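PDB 4ZGF: uncharacterized protein from Bacteroides vulgatus, which is of unknown function but binds calcium ions and, as a DUF4847 member of the calycin clan, probably has a lipocalin-like beta-barrel fold. Local coordinates for residues T10-F16 / I53-T59; S69-G73 / P96-N102; R86-F92 / L109-Y115. Where two conformers were deposited one is given. Residues are numbered along the deposited sequence.

Contact 1: residues T10-F16 / I53-T59; sequences TWHVVDF and IHGFNIT. With ACT (acetate ion), chain J.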
loop_
_atom_site.group_PDB
_atom_site.type_symbol
_atom_site.label_atom_id
_atom_site.label_comp_id
_atom_site.label_asym_id
_atom_site.label_seq_id
_atom_site.Cartn_x
_atom_site.Cartn_y
_atom_site.Cartn_z
ATOM N N THR A 10 -12.101 4.430 1.345
ATOM C CA THR A 10 -11.294 3.241 1.503
ATOM C C THR A 10 -10.231 3.176 0.404
ATOM O O THR A 10 -10.564 3.352 -0.782
ATOM C CB THR A 10 -12.174 1.955 1.374
ATOM O OG1 THR A 10 -13.443 2.161 2.047
ATOM C CG2 THR A 10 -11.411 0.760 1.932
ATOM N N TRP A 11 -9.001 2.809 0.779
ATOM C CA TRP A 11 -7.909 2.533 -0.135
ATOM C C TRP A 11 -7.620 1.028 -0.140
ATOM O O TRP A 11 -7.398 0.424 0.912
ATOM C CB TRP A 11 -6.652 3.314 0.282
ATOM C CG TRP A 11 -6.681 4.788 0.027
ATOM C CD1 TRP A 11 -6.735 5.760 0.974
ATOM C CD2 TRP A 11 -6.626 5.464 -1.243
ATOM N NE1 TRP A 11 -6.674 7.003 0.385
ATOM C CE2 TRP A 11 -6.596 6.849 -0.976
ATOM C CE3 TRP A 11 -6.614 5.033 -2.575
ATOM C CZ2 TRP A 11 -6.510 7.799 -1.988
ATOM C CZ3 TRP A 11 -6.534 5.990 -3.568
ATOM C CH2 TRP A 11 -6.489 7.342 -3.274
ATOM N N HIS A 12 -7.604 0.437 -1.337
ATOM C CA HIS A 12 -7.421 -0.985 -1.557
ATOM C C HIS A 12 -6.099 -1.231 -2.265
ATOM O O HIS A 12 -5.757 -0.504 -3.207
ATOM C CB HIS A 12 -8.567 -1.510 -2.450
ATOM C CG HIS A 12 -9.921 -1.395 -1.857
ATOM N ND1 HIS A 12 -10.499 -2.414 -1.143
ATOM C CD2 HIS A 12 -10.801 -0.365 -1.885
ATOM C CE1 HIS A 12 -11.696 -2.015 -0.783
ATOM N NE2 HIS A 12 -11.907 -0.786 -1.208
ATOM N N VAL A 13 -5.347 -2.258 -1.859
ATOM C CA VAL A 13 -4.035 -2.484 -2.475
ATOM C C VAL A 13 -4.179 -2.930 -3.938
ATOM O O VAL A 13 -4.953 -3.810 -4.296
ATOM C CB VAL A 13 -3.256 -3.555 -1.686
ATOM C CG1 VAL A 13 -2.004 -3.988 -2.414
ATOM C CG2 VAL A 13 -2.889 -3.014 -0.325
ATOM N N VAL A 14 -3.356 -2.274 -4.765
ATOM C CA VAL A 14 -3.146 -2.672 -6.165
ATOM C C VAL A 14 -1.948 -3.612 -6.246
ATOM O O VAL A 14 -2.081 -4.768 -6.665
ATOM C CB VAL A 14 -3.003 -1.441 -7.078
ATOM C CG1 VAL A 14 -2.698 -1.863 -8.511
ATOM C CG2 VAL A 14 -4.244 -0.579 -7.016
ATOM N N ASP A 15 -0.751 -3.142 -5.873
ATOM C CA ASP A 15 0.452 -4.001 -5.884
ATOM C C ASP A 15 1.555 -3.247 -5.149
ATOM O O ASP A 15 1.407 -2.069 -4.761
ATOM C CB ASP A 15 0.881 -4.326 -7.347
ATOM C CG ASP A 15 1.568 -5.676 -7.555
ATOM O OD1 ASP A 15 2.171 -6.208 -6.599
ATOM O OD2 ASP A 15 1.516 -6.151 -8.721
ATOM N N PHE A 16 2.641 -3.986 -4.970
ATOM C CA PHE A 16 3.938 -3.451 -4.532
ATOM C C PHE A 16 4.772 -3.248 -5.771
ATOM O O PHE A 16 4.765 -4.096 -6.654
ATOM C CB PHE A 16 4.609 -4.454 -3.591
ATOM C CG PHE A 16 3.864 -4.702 -2.303
ATOM C CD1 PHE A 16 2.840 -5.630 -2.245
ATOM C CD2 PHE A 16 4.204 -4.035 -1.126
ATOM C CE1 PHE A 16 2.145 -5.880 -1.060
ATOM C CE2 PHE A 16 3.534 -4.298 0.062
ATOM C CZ PHE A 16 2.523 -5.215 0.094
ATOM N N ILE A 53 -3.445 -10.137 -1.475
ATOM C CA ILE A 53 -3.164 -8.717 -1.212
ATOM C C ILE A 53 -4.302 -7.822 -1.686
ATOM O O ILE A 53 -4.483 -6.720 -1.173
ATOM C CB ILE A 53 -1.810 -8.246 -1.784
ATOM C CG1 ILE A 53 -1.823 -8.142 -3.306
ATOM C CG2 ILE A 53 -0.693 -9.100 -1.205
ATOM C CD1 ILE A 53 -0.548 -7.578 -3.914
ATOM N N HIS A 54 -5.110 -8.299 -2.653
ATOM C CA HIS A 54 -6.264 -7.519 -3.047
ATOM C C HIS A 54 -7.288 -7.359 -1.921
ATOM O O HIS A 54 -8.089 -6.419 -1.952
ATOM C CB HIS A 54 -6.940 -8.109 -4.276
ATOM C CG HIS A 54 -6.140 -7.964 -5.516
ATOM N ND1 HIS A 54 -6.402 -8.745 -6.617
ATOM C CD2 HIS A 54 -5.148 -7.121 -5.876
ATOM C CE1 HIS A 54 -5.607 -8.401 -7.606
ATOM N NE2 HIS A 54 -4.830 -7.426 -7.196
ATOM N N GLY A 55 -7.255 -8.264 -0.940
ATOM C CA GLY A 55 -8.078 -8.120 0.248
ATOM C C GLY A 55 -7.578 -7.096 1.249
ATOM O O GLY A 55 -8.255 -6.854 2.257
ATOM N N PHE A 56 -6.414 -6.503 1.017
ATOM C CA PHE A 56 -5.828 -5.556 1.970
ATOM C C PHE A 56 -6.352 -4.153 1.691
ATOM O O PHE A 56 -6.308 -3.665 0.560
ATOM C CB PHE A 56 -4.299 -5.545 1.869
ATOM C CG PHE A 56 -3.590 -6.806 2.283
ATOM C CD1 PHE A 56 -4.238 -7.959 2.667
ATOM C CD2 PHE A 56 -2.200 -6.816 2.306
ATOM C CE1 PHE A 56 -3.528 -9.085 3.037
ATOM C CE2 PHE A 56 -1.505 -7.932 2.709
ATOM C CZ PHE A 56 -2.163 -9.075 3.094
ATOM N N ASN A 57 -6.836 -3.487 2.745
ATOM C CA ASN A 57 -7.355 -2.136 2.586
ATOM C C ASN A 57 -7.113 -1.338 3.874
ATOM O O ASN A 57 -6.882 -1.902 4.952
ATOM C CB ASN A 57 -8.833 -2.155 2.137
ATOM C CG ASN A 57 -9.752 -2.860 3.095
ATOM O OD1 ASN A 57 -10.197 -2.283 4.072
ATOM N ND2 ASN A 57 -10.015 -4.113 2.857
ATOM N N ILE A 58 -7.163 -0.025 3.713
ATOM C CA ILE A 58 -6.924 0.908 4.800
ATOM C C ILE A 58 -7.796 2.131 4.596
ATOM O O ILE A 58 -8.003 2.578 3.475
ATOM C CB ILE A 58 -5.395 1.267 4.882
ATOM C CG1 ILE A 58 -5.058 2.102 6.133
ATOM C CG2 ILE A 58 -4.902 1.922 3.610
ATOM C CD1 ILE A 58 -3.571 2.162 6.416
ATOM N N THR A 59 -8.294 2.684 5.709
ATOM C CA THR A 59 -9.106 3.882 5.694
ATOM C C THR A 59 -8.498 4.878 6.688
ATOM O O THR A 59 -8.456 4.626 7.892
ATOM C CB THR A 59 -10.563 3.568 6.051
ATOM O OG1 THR A 59 -11.069 2.599 5.121
ATOM C CG2 THR A 59 -11.426 4.797 5.995
HETATM C C ACT J . -8.465 -11.335 -7.410
HETATM O O ACT J . -9.468 -12.108 -7.332
HETATM O OXT ACT J . -8.219 -10.700 -6.483
HETATM C CH3 ACT J . -7.632 -11.247 -8.668
HETATM O O HOH W 1 -13.802 2.202 4.837
HETATM O O HOH W 2 -9.750 -4.895 -0.134
HETATM O O HOH W 3 -7.661 -4.499 -3.947
HETATM O O HOH W 4 -3.321 -5.794 -8.811
#
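Two neighbouring antiparallel strands of a curled sheet, consistent with a lipocalin-like barrel, pair here, and the end of helix 40-54 packs along V13-F16, where the strand pairing stops. T10 CG2 lies 3.7 Å from T59 OG1, and one water joins T10 OG1 and T59 OG1. W11 forms the hydrogen-bonded pair with I58, W11 N to I58 O at 2.9 Å and I58 N to W11 O at 2.8 Å. Its CB packs on I58 CG2 (4.0 Å), while the indole leads away to stack on H137. H12 faces N57 as a non-hydrogen-bonded pair on the other side of the sheet; a water links H12 ND1, N57 ND2 and H54 O. At V13 the partner strand has given way to the helix-to-strand turn, so V13 N bonds F56 O (3.0 Å) and the valine wedges between I53 and F56, its CG2 3.6 Å from F56 CB. V14 points away from 53-59 and touches bound benzoic acid, and with D15 forms a classic beta bulge opposite Q134. D15 OD1 accepts from F16 N (2.8 Å), and the carboxylate also bonds Y31 and N32. F16 meets I53 by the edge of its ring, CD1 to I53 CD1 at 4.2 Å. H54 NE2 reaches V14 O through a water, and H54 ND1 donates to OXT of an acetate ion, probably from the crystallisation liquor, at 2.7 Å.

Contact 2: residues S69-G73 / P96-N102; sequences SIQNG and PPSTSYN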
loop_
_atom_site.group_PDB
_atom_site.type_symbol
_atom_site.label_atom_id
_atom_site.label_comp_id
_atom_site.label_asym_id
_atom_site.label_seq_id
_atom_site.Cartn_x
_atom_site.Cartn_y
_atom_site.Cartn_z
ATOM N N SER A 69 -7.662 -3.635 7.081
ATOM C CA SER A 69 -7.912 -5.071 7.133
ATOM C C SER A 69 -6.885 -5.795 6.294
ATOM O O SER A 69 -6.721 -5.464 5.122
ATOM C CB SER A 69 -9.308 -5.339 6.609
ATOM O OG SER A 69 -9.642 -6.702 6.772
ATOM N N ILE A 70 -6.199 -6.767 6.909
ATOM C CA ILE A 70 -5.223 -7.608 6.215
ATOM C C ILE A 70 -5.458 -9.064 6.657
ATOM O O ILE A 70 -6.530 -9.376 7.196
ATOM C CB ILE A 70 -3.773 -7.098 6.403
ATOM C CG1 ILE A 70 -3.319 -7.172 7.874
ATOM C CG2 ILE A 70 -3.608 -5.670 5.883
ATOM C CD1 ILE A 70 -1.879 -6.714 8.098
ATOM N N GLN A 71 -4.540 -9.993 6.411
ATOM C CA GLN A 71 -4.832 -11.353 6.806
ATOM C C GLN A 71 -5.005 -11.407 8.321
ATOM O O GLN A 71 -4.291 -10.749 9.078
ATOM C CB GLN A 71 -3.736 -12.317 6.356
ATOM C CG GLN A 71 -3.627 -12.429 4.849
ATOM C CD GLN A 71 -2.502 -13.341 4.389
ATOM O OE1 GLN A 71 -1.307 -12.919 4.368
ATOM N NE2 GLN A 71 -2.812 -14.541 3.984
ATOM N N ASN A 72 -5.978 -12.209 8.762
ATOM C CA ASN A 72 -6.245 -12.436 10.191
ATOM C C ASN A 72 -6.887 -11.315 10.967
ATOM O O ASN A 72 -7.184 -11.499 12.146
ATOM C CB ASN A 72 -5.020 -12.917 10.973
ATOM C CG ASN A 72 -4.512 -14.230 10.509
ATOM O OD1 ASN A 72 -5.319 -15.148 10.241
ATOM N ND2 ASN A 72 -3.212 -14.357 10.400
ATOM N N GLY A 73 -7.116 -10.190 10.380
ATOM C CA GLY A 73 -7.795 -9.145 11.141
ATOM C C GLY A 73 -7.348 -7.734 10.807
ATOM O O GLY A 73 -6.708 -7.401 9.799
ATOM N N PRO A 96 -2.592 -7.669 13.356
ATOM C CA PRO A 96 -3.129 -9.010 13.589
ATOM C C PRO A 96 -2.023 -10.038 13.518
ATOM O O PRO A 96 -0.907 -9.731 13.131
ATOM C CB PRO A 96 -4.121 -9.150 12.437
ATOM C CG PRO A 96 -3.509 -8.397 11.301
ATOM C CD PRO A 96 -2.838 -7.209 11.968
ATOM N N PRO A 97 -2.336 -11.282 13.868
ATOM C CA PRO A 97 -1.375 -12.349 13.760
ATOM C C PRO A 97 -0.659 -12.352 12.407
ATOM O O PRO A 97 -1.274 -12.284 11.344
ATOM C CB PRO A 97 -2.252 -13.598 13.983
ATOM C CG PRO A 97 -3.259 -13.128 14.994
ATOM C CD PRO A 97 -3.587 -11.720 14.524
ATOM N N SER A 98 0.667 -12.450 12.480
ATOM C CA SER A 98 1.523 -12.205 11.319
ATOM C C SER A 98 1.383 -13.269 10.259
ATOM O O SER A 98 1.061 -14.447 10.510
ATOM C CB SER A 98 3.026 -12.071 11.750
ATOM O OG SER A 98 3.558 -13.263 12.292
ATOM N N THR A 99 1.650 -12.817 9.026
ATOM C CA THR A 99 1.791 -13.704 7.848
ATOM C C THR A 99 2.870 -13.039 6.983
ATOM O O THR A 99 3.205 -11.888 7.180
ATOM C CB THR A 99 0.518 -13.801 7.024
ATOM O OG1 THR A 99 0.303 -12.534 6.402
ATOM C CG2 THR A 99 -0.677 -14.202 7.836
ATOM N N SER A 100 3.355 -13.758 5.991
ATOM C CA SER A 100 4.393 -13.196 5.129
ATOM C C SER A 100 3.893 -11.921 4.413
ATOM O O SER A 100 4.563 -10.887 4.377
ATOM C CB SER A 100 4.871 -14.240 4.118
ATOM O OG SER A 100 3.806 -14.638 3.282
ATOM N N TYR A 101 2.693 -11.996 3.835
ATOM C CA TYR A 101 2.143 -10.860 3.118
ATOM C C TYR A 101 1.798 -9.714 4.060
ATOM O O TYR A 101 1.972 -8.546 3.720
ATOM C CB TYR A 101 0.937 -11.246 2.264
ATOM C CG TYR A 101 1.254 -12.312 1.260
ATOM C CD1 TYR A 101 1.992 -12.000 0.123
ATOM C CD2 TYR A 101 0.883 -13.645 1.470
ATOM C CE1 TYR A 101 2.313 -12.975 -0.816
ATOM C CE2 TYR A 101 1.210 -14.625 0.541
ATOM C CZ TYR A 101 1.917 -14.264 -0.600
ATOM O OH TYR A 101 2.310 -15.207 -1.563
ATOM N N ASN A 102 1.288 -10.038 5.255
ATOM C CA ASN A 102 1.039 -8.978 6.229
ATOM C C ASN A 102 2.324 -8.238 6.554
ATOM O O ASN A 102 2.335 -7.016 6.678
ATOM C CB ASN A 102 0.475 -9.540 7.538
ATOM C CG ASN A 102 -0.986 -9.907 7.491
ATOM O OD1 ASN A 102 -1.660 -9.761 6.458
ATOM N ND2 ASN A 102 -1.508 -10.362 8.625
#
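Q71, N72 and P96 carry most of this contact, in which the type II turn I70-G73 meets the chain entering helix 100-111. Q71 is gripped at both its backbone and its side chain. Its N donates to N102 OD1 (2.9 Å) and its O accepts from N102 ND2 (2.8 Å), so one asparagine amide satisfies both backbone polar groups of a residue within the turn. The extended Q71 side chain runs on to T99, whose OG1 donates to Q71 OE1 at 2.6 Å. N72, with the positive phi of the turn's third position, points its amide at the proline loop: N72 ND2 to P97 O is 3.0 Å, and N72 CB lies 4.1 Å from P96 CB. P96 fills the hollow beside the turn, its CG 3.6 Å from I70 CG1 and 3.3 Å from Q71 O. G73 suits this tight spot: a CB would come close to P96 CB, and the backbone angles themselves call for glycine. I70 continues inward to F105 and I106, joining the turn to the apolar core. T99 is the N-cap of helix 100-111, and the same OG1 that donates to Q71 accepts from N102 N (2.9 Å) in the capping bond. The arrangement is a beta-hairpin turn docked on a capped helix N-terminus.

Contact 3: residues R86-F92 / L109-Y115; sequences RTVNINF and LNNAIFY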
loop_
_atom_site.group_PDB
_atom_site.type_symbol
_atom_site.label_atom_id
_atom_site.label_comp_id
_atom_site.label_asym_id
_atom_site.label_seq_id
_atom_site.Cartn_x
_atom_site.Cartn_y
_atom_site.Cartn_z
ATOM N N ARG A 86 4.827 16.833 0.742
ATOM C CA ARG A 86 4.278 15.511 0.400
ATOM C C ARG A 86 4.964 14.368 1.152
ATOM O O ARG A 86 5.380 13.353 0.596
ATOM C CB ARG A 86 4.177 15.282 -1.110
ATOM C CG ARG A 86 3.135 16.164 -1.744
ATOM C CD ARG A 86 2.936 15.860 -3.224
ATOM N NE ARG A 86 4.092 16.298 -3.993
ATOM C CZ ARG A 86 4.353 15.908 -5.253
ATOM N NH1 ARG A 86 3.549 15.051 -5.874
ATOM N NH2 ARG A 86 5.422 16.395 -5.889
ATOM N N THR A 87 5.040 14.555 2.474
ATOM C CA THR A 87 5.560 13.541 3.378
ATOM C C THR A 87 4.450 12.974 4.263
ATOM O O THR A 87 3.406 13.579 4.480
ATOM C CB THR A 87 6.714 14.078 4.229
ATOM O OG1 THR A 87 6.288 15.209 4.971
ATOM C CG2 THR A 87 7.936 14.382 3.367
ATOM N N VAL A 88 4.714 11.770 4.801
ATOM C CA VAL A 88 3.739 11.021 5.594
ATOM C C VAL A 88 4.485 10.257 6.687
ATOM O O VAL A 88 5.629 9.829 6.518
ATOM C CB VAL A 88 2.898 10.099 4.696
ATOM C CG1 VAL A 88 3.750 9.082 3.936
ATOM C CG2 VAL A 88 1.793 9.396 5.476
ATOM N N ASN A 89 3.773 10.038 7.805
ATOM C CA ASN A 89 4.286 9.237 8.930
ATOM C C ASN A 89 3.134 8.413 9.460
ATOM O O ASN A 89 2.206 8.963 10.073
ATOM C CB ASN A 89 4.855 10.163 10.000
ATOM C CG ASN A 89 5.594 9.436 11.089
ATOM O OD1 ASN A 89 5.665 8.208 11.111
ATOM N ND2 ASN A 89 6.217 10.211 11.982
ATOM N N ILE A 90 3.189 7.094 9.241
ATOM C CA ILE A 90 2.201 6.134 9.732
ATOM C C ILE A 90 2.773 5.432 10.952
ATOM O O ILE A 90 3.981 5.114 10.999
ATOM C CB ILE A 90 1.847 5.142 8.600
ATOM C CG1 ILE A 90 1.170 5.908 7.447
ATOM C CG2 ILE A 90 0.942 4.028 9.093
ATOM C CD1 ILE A 90 0.996 5.132 6.167
ATOM N N ASN A 91 1.903 5.194 11.933
ATOM C CA ASN A 91 2.295 4.574 13.216
ATOM C C ASN A 91 1.289 3.511 13.543
ATOM O O ASN A 91 0.085 3.797 13.632
ATOM C CB ASN A 91 2.282 5.639 14.317
ATOM C CG ASN A 91 2.873 6.933 13.804
ATOM O OD1 ASN A 91 4.009 6.952 13.321
ATOM N ND2 ASN A 91 2.078 8.014 13.850
ATOM N N PHE A 92 1.722 2.274 13.731
ATOM C CA PHE A 92 0.789 1.186 14.093
ATOM C C PHE A 92 0.644 1.072 15.604
ATOM O O PHE A 92 1.625 1.078 16.353
ATOM C CB PHE A 92 1.276 -0.145 13.552
ATOM C CG PHE A 92 1.105 -0.285 12.057
ATOM C CD1 PHE A 92 2.101 0.177 11.186
ATOM C CD2 PHE A 92 -0.016 -0.894 11.515
ATOM C CE1 PHE A 92 1.931 0.043 9.827
ATOM C CE2 PHE A 92 -0.161 -1.022 10.159
ATOM C CZ PHE A 92 0.812 -0.557 9.312
ATOM N N LEU A 109 4.156 0.212 4.870
ATOM C CA LEU A 109 3.504 1.348 5.490
ATOM C C LEU A 109 4.377 1.982 6.566
ATOM O O LEU A 109 4.388 3.197 6.699
ATOM C CB LEU A 109 2.120 0.978 6.050
ATOM C CG LEU A 109 1.016 1.205 4.988
ATOM C CD1 LEU A 109 1.198 0.377 3.744
ATOM C CD2 LEU A 109 -0.338 1.075 5.605
ATOM N N ASN A 110 5.069 1.166 7.353
ATOM C CA ASN A 110 5.956 1.699 8.375
ATOM C C ASN A 110 7.124 2.487 7.802
ATOM O O ASN A 110 7.582 3.419 8.454
ATOM C CB ASN A 110 6.531 0.582 9.245
ATOM C CG ASN A 110 5.745 0.345 10.492
ATOM O OD1 ASN A 110 5.278 1.297 11.118
ATOM N ND2 ASN A 110 5.560 -0.920 10.864
ATOM N N ASN A 111 7.588 2.118 6.618
ATOM C CA ASN A 111 8.725 2.813 6.012
ATOM C C ASN A 111 8.295 3.960 5.124
ATOM O O ASN A 111 9.146 4.710 4.627
ATOM C CB ASN A 111 9.620 1.824 5.307
ATOM C CG ASN A 111 10.304 0.872 6.262
ATOM O OD1 ASN A 111 10.457 1.149 7.466
ATOM N ND2 ASN A 111 10.712 -0.252 5.732
ATOM N N ALA A 112 7.012 4.098 4.859
ATOM C CA ALA A 112 6.547 5.173 3.972
ATOM C C ALA A 112 6.914 6.535 4.559
ATOM O O ALA A 112 6.632 6.813 5.715
ATOM C CB ALA A 112 5.049 5.086 3.787
ATOM N N ILE A 113 7.472 7.383 3.706
ATOM C CA ILE A 113 7.743 8.761 4.085
ATOM C C ILE A 113 7.310 9.765 3.037
ATOM O O ILE A 113 7.116 10.926 3.380
ATOM C CB ILE A 113 9.169 8.934 4.535
ATOM C CG1 ILE A 113 9.354 10.177 5.377
ATOM C CG2 ILE A 113 10.091 8.857 3.398
ATOM C CD1 ILE A 113 10.646 10.125 6.199
ATOM N N PHE A 114 7.173 9.353 1.770
ATOM C CA PHE A 114 6.716 10.214 0.702
ATOM C C PHE A 114 5.415 9.669 0.124
ATOM O O PHE A 114 5.225 8.452 0.071
ATOM C CB PHE A 114 7.762 10.289 -0.414
ATOM C CG PHE A 114 9.098 10.777 0.044
ATOM C CD1 PHE A 114 9.240 12.029 0.618
ATOM C CD2 PHE A 114 10.218 9.958 -0.040
ATOM C CE1 PHE A 114 10.467 12.482 1.053
ATOM C CE2 PHE A 114 11.445 10.428 0.396
ATOM C CZ PHE A 114 11.553 11.659 0.943
ATOM N N TYR A 115 4.563 10.569 -0.337
ATOM C CA TYR A 115 3.364 10.144 -1.040
ATOM C C TYR A 115 3.140 10.968 -2.283
ATOM O O TYR A 115 3.637 12.085 -2.423
ATOM C CB TYR A 115 2.107 10.222 -0.127
ATOM C CG TYR A 115 1.619 11.628 0.159
ATOM C CD1 TYR A 115 0.718 12.256 -0.698
ATOM C CD2 TYR A 115 2.076 12.342 1.250
ATOM C CE1 TYR A 115 0.308 13.553 -0.481
ATOM C CE2 TYR A 115 1.646 13.642 1.490
ATOM C CZ TYR A 115 0.782 14.267 0.618
ATOM O OH TYR A 115 0.371 15.563 0.847
HETATM O O HOH W 5 5.178 5.671 7.674
HETATM O O HOH W 6 6.707 3.741 11.450
HETATM O O HOH W 7 4.579 2.029 13.616
#
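Strand 87-92 and the chain leaving helix 100-111 touch closely at one end and part at the other, side chains and water filling the gap. At the close end, Y115 N donates to R86 O (3.0 Å) and V88 N to I113 O (2.9 Å), flanking a single backbone bridge between T87 and F114. R86 CB sits over the face of the Y115 ring, 4.1 Å from its centroid, and V88 CB packs on Y115 CD2 (4.2 Å). V88 CG1 also reaches A112 CB at 4.2 Å, the small alanine letting the valine sit between it and the tyrosine. Farther along, I90 CD1 meets L109 CG (4.1 Å), and L109 CB abuts the edge of the F92 ring (CZ, 3.8 Å). Where the backbones diverge, one water accepts from I90 N and its O lies 2.8 Å from L109 O and 2.7 Å from A112 O; another bridges F92 N and N110 OD1. T87 OG1 is hydrogen-bonded to D85 OD1; D85 and D82 bind calcium, and R86 and T87 opposite D82 make a G1 bulge. Strand edge and helix exit meet through one bridge, a row of apolar side chains and bridging waters, consistent with the closure of a lipocalin-like barrel.

Along the chain, contact 1 closes before the other two open, whereas contacts 2 and 3 cross, their segments alternating. All three reach one curled antiparallel sheet. Contacts 1 and 2 lie about 13 Å apart between centres and touch directly: strands 57-60 and 65-70 are neighbours, with N57 O and S69 N 2.9 Å apart, and F56 packs against N102. Contacts 2 and 3 are about 19 Å apart but share helix 100-111, one meeting its start and the other its end. Contact 3 lies about 15 Å from contact 1, with I58 CD1 3.5 Å from L109 CD2. The helix is therefore tied at both ends to the sheet, and its F105 and L109 pack on V13 and I58.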